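Sodium/sialic acid symporter SiaT (Proteus mirabilis, PDB 5NV9) couples the inward Na+ gradient to uptake of the sialic acid N-acetylneuraminic acid, moving two sodium ions with each sugar. Local coordinates at the sodium ion site. Residues are numbered along the deposited sequence; one frame, centred on the assembly and turned at random.

The sodium ion site. Residues 53, 57, 178, 182, 260, 338, 341-343, 345-346. With NA (sodium ion), chain B.
Helices 155-203 and 328-361, both with regular helical torsions, carry the ligands seen, while helix 47-58 and the 3-10 turn 259-261, which brings in Arg260, form a second shell. This is Na3, the second sodium site of this LeuT-fold member of the sodium:solute symporter family; Ser342 serves both this site and the conserved Na2 site, to which the next residue, Ser343, belongs. Asp182, its CG anti to the carbonyl carbon (chi1 -75°), chelates the ion with both carboxylate oxygens, OD1 to NA 2.1 Å and OD2 to NA 2.3 Å. Helix 328-361 supplies the other ligands seen: the Ser342 carbonyl O, and the hydroxyls of Ser345 (OG to NA 2.5 Å) and Ser346 (OG to NA 2.2 Å). With the two Asp182 oxygens they make a near square pyramid, to which unseen water could add. Ser345 OG sits in the crowded position between its backbone N and carbonyl carbon (chi1 68°), from where it also donates to a lone pair of Gln341 O. Ser346 OG instead lies anti to its carbonyl carbon and shares a short 2.5 Å hydrogen bond with Thr57 OG1, which in turn donates to Ser53 O from above the carbonyl plane. Behind the carboxylate, Ser53 OG donates to the anti lone pair of Asp182 OD2 at 2.7 Å. Arg260 fixes that hydroxyl side-on, NE and NH2 both pointing to Ser53 OG nearly in the guanidinium plane, with NE the straighter donor (163° at H). Its NH2 also makes a salt bridge to Asp182 OD2 at 3.3 Å, a charge that probably helps keep the aspartate ionised. Thr57 OG1 lies over one guanidinium face, towards the rim, while Val178 CG1 meets its edge and borders the ion.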
loop_
_atom_site.group_PDB
_atom_site.type_symbol
_atom_site.label_atom_id
_atom_site.label_comp_id
_atom_site.label_asym_id
_atom_site.label_seq_id
_atom_site.Cartn_x
_atom_site.Cartn_y
_atom_site.Cartn_z
ATOM N N SER A 53 -10.011 6.291 -1.222
ATOM C CA SER A 53 -9.051 5.794 -2.213
ATOM C C SER A 53 -7.643 5.615 -1.604
ATOM O O SER A 53 -6.909 4.686 -2.002
ATOM C CB SER A 53 -8.961 6.764 -3.425
ATOM O OG SER A 53 -7.981 6.288 -4.345
ATOM N N THR A 57 -5.900 2.042 -1.487
ATOM C CA THR A 57 -4.530 2.008 -2.072
ATOM C C THR A 57 -3.582 1.332 -1.064
ATOM O O THR A 57 -2.880 0.441 -1.434
ATOM C CB THR A 57 -4.046 3.444 -2.468
ATOM O OG1 THR A 57 -4.839 3.967 -3.545
ATOM C CG2 THR A 57 -2.510 3.530 -2.893
ATOM N N VAL A 178 -9.579 5.064 -11.290
ATOM C CA VAL A 178 -8.862 4.342 -10.288
ATOM C C VAL A 178 -9.414 4.723 -8.901
ATOM O O VAL A 178 -9.584 3.878 -8.016
ATOM C CB VAL A 178 -7.359 4.680 -10.348
ATOM C CG1 VAL A 178 -6.695 4.132 -9.143
ATOM C CG2 VAL A 178 -6.722 4.040 -11.566
ATOM N N ASP A 182 -11.615 2.372 -6.436
ATOM C CA ASP A 182 -11.088 2.302 -5.082
ATOM C C ASP A 182 -12.150 2.560 -4.017
ATOM O O ASP A 182 -12.094 1.936 -2.971
ATOM C CB ASP A 182 -9.938 3.291 -4.768
ATOM C CG ASP A 182 -8.610 2.903 -5.354
ATOM O OD1 ASP A 182 -8.459 1.779 -5.857
ATOM O OD2 ASP A 182 -7.668 3.776 -5.339
ATOM N N ARG A 260 -2.993 11.387 -4.228
ATOM C CA ARG A 260 -4.354 11.728 -3.763
ATOM C C ARG A 260 -4.445 13.087 -3.091
ATOM O O ARG A 260 -5.537 13.600 -2.941
ATOM C CB ARG A 260 -4.913 10.675 -2.810
ATOM C CG ARG A 260 -5.587 9.517 -3.487
ATOM C CD ARG A 260 -4.622 8.460 -3.943
ATOM N NE ARG A 260 -5.305 7.437 -4.745
ATOM C CZ ARG A 260 -4.757 6.787 -5.775
ATOM N NH1 ARG A 260 -3.509 7.021 -6.131
ATOM N NH2 ARG A 260 -5.480 5.932 -6.464
ATOM N N ALA A 338 -11.168 -7.055 -4.271
ATOM C CA ALA A 338 -11.209 -5.598 -4.183
ATOM C C ALA A 338 -9.999 -5.031 -3.382
ATOM O O ALA A 338 -9.493 -3.945 -3.720
ATOM C CB ALA A 338 -12.504 -5.110 -3.588
ATOM N N GLN A 341 -6.950 -5.401 -6.019
ATOM C CA GLN A 341 -7.107 -4.528 -7.163
ATOM C C GLN A 341 -7.068 -3.029 -6.889
ATOM O O GLN A 341 -6.565 -2.290 -7.686
ATOM C CB GLN A 341 -8.382 -4.898 -7.907
ATOM C CG GLN A 341 -8.255 -6.271 -8.563
ATOM C CD GLN A 341 -9.514 -6.742 -9.262
ATOM O OE1 GLN A 341 -10.630 -6.561 -8.764
ATOM N NE2 GLN A 341 -9.336 -7.392 -10.442
ATOM N N SER A 342 -7.614 -2.565 -5.776
ATOM C CA SER A 342 -7.510 -1.216 -5.457
ATOM C C SER A 342 -6.022 -0.807 -5.224
ATOM O O SER A 342 -5.672 0.319 -5.390
ATOM C CB SER A 342 -8.333 -0.912 -4.193
ATOM O OG SER A 342 -8.015 -1.824 -3.153
ATOM N N SER A 343 -5.189 -1.727 -4.791
ATOM C CA SER A 343 -3.745 -1.435 -4.565
ATOM C C SER A 343 -2.959 -1.537 -5.870
ATOM O O SER A 343 -2.122 -0.664 -6.178
ATOM C CB SER A 343 -3.200 -2.411 -3.492
ATOM O OG SER A 343 -3.778 -2.078 -2.212
ATOM N N SER A 345 -4.213 -1.092 -8.946
ATOM C CA SER A 345 -4.579 -0.057 -9.881
ATOM C C SER A 345 -3.834 1.243 -9.527
ATOM O O SER A 345 -3.325 1.947 -10.418
ATOM C CB SER A 345 -6.058 0.147 -9.843
ATOM O OG SER A 345 -6.425 0.718 -8.586
ATOM N N SER A 346 -3.782 1.583 -8.233
ATOM C CA SER A 346 -3.106 2.767 -7.786
ATOM C C SER A 346 -1.611 2.747 -8.029
ATOM O O SER A 346 -1.023 3.801 -8.304
ATOM C CB SER A 346 -3.289 3.023 -6.268
ATOM O OG SER A 346 -4.623 3.257 -5.960
HETATM NA NA NA B . -6.472 2.192 -6.567
#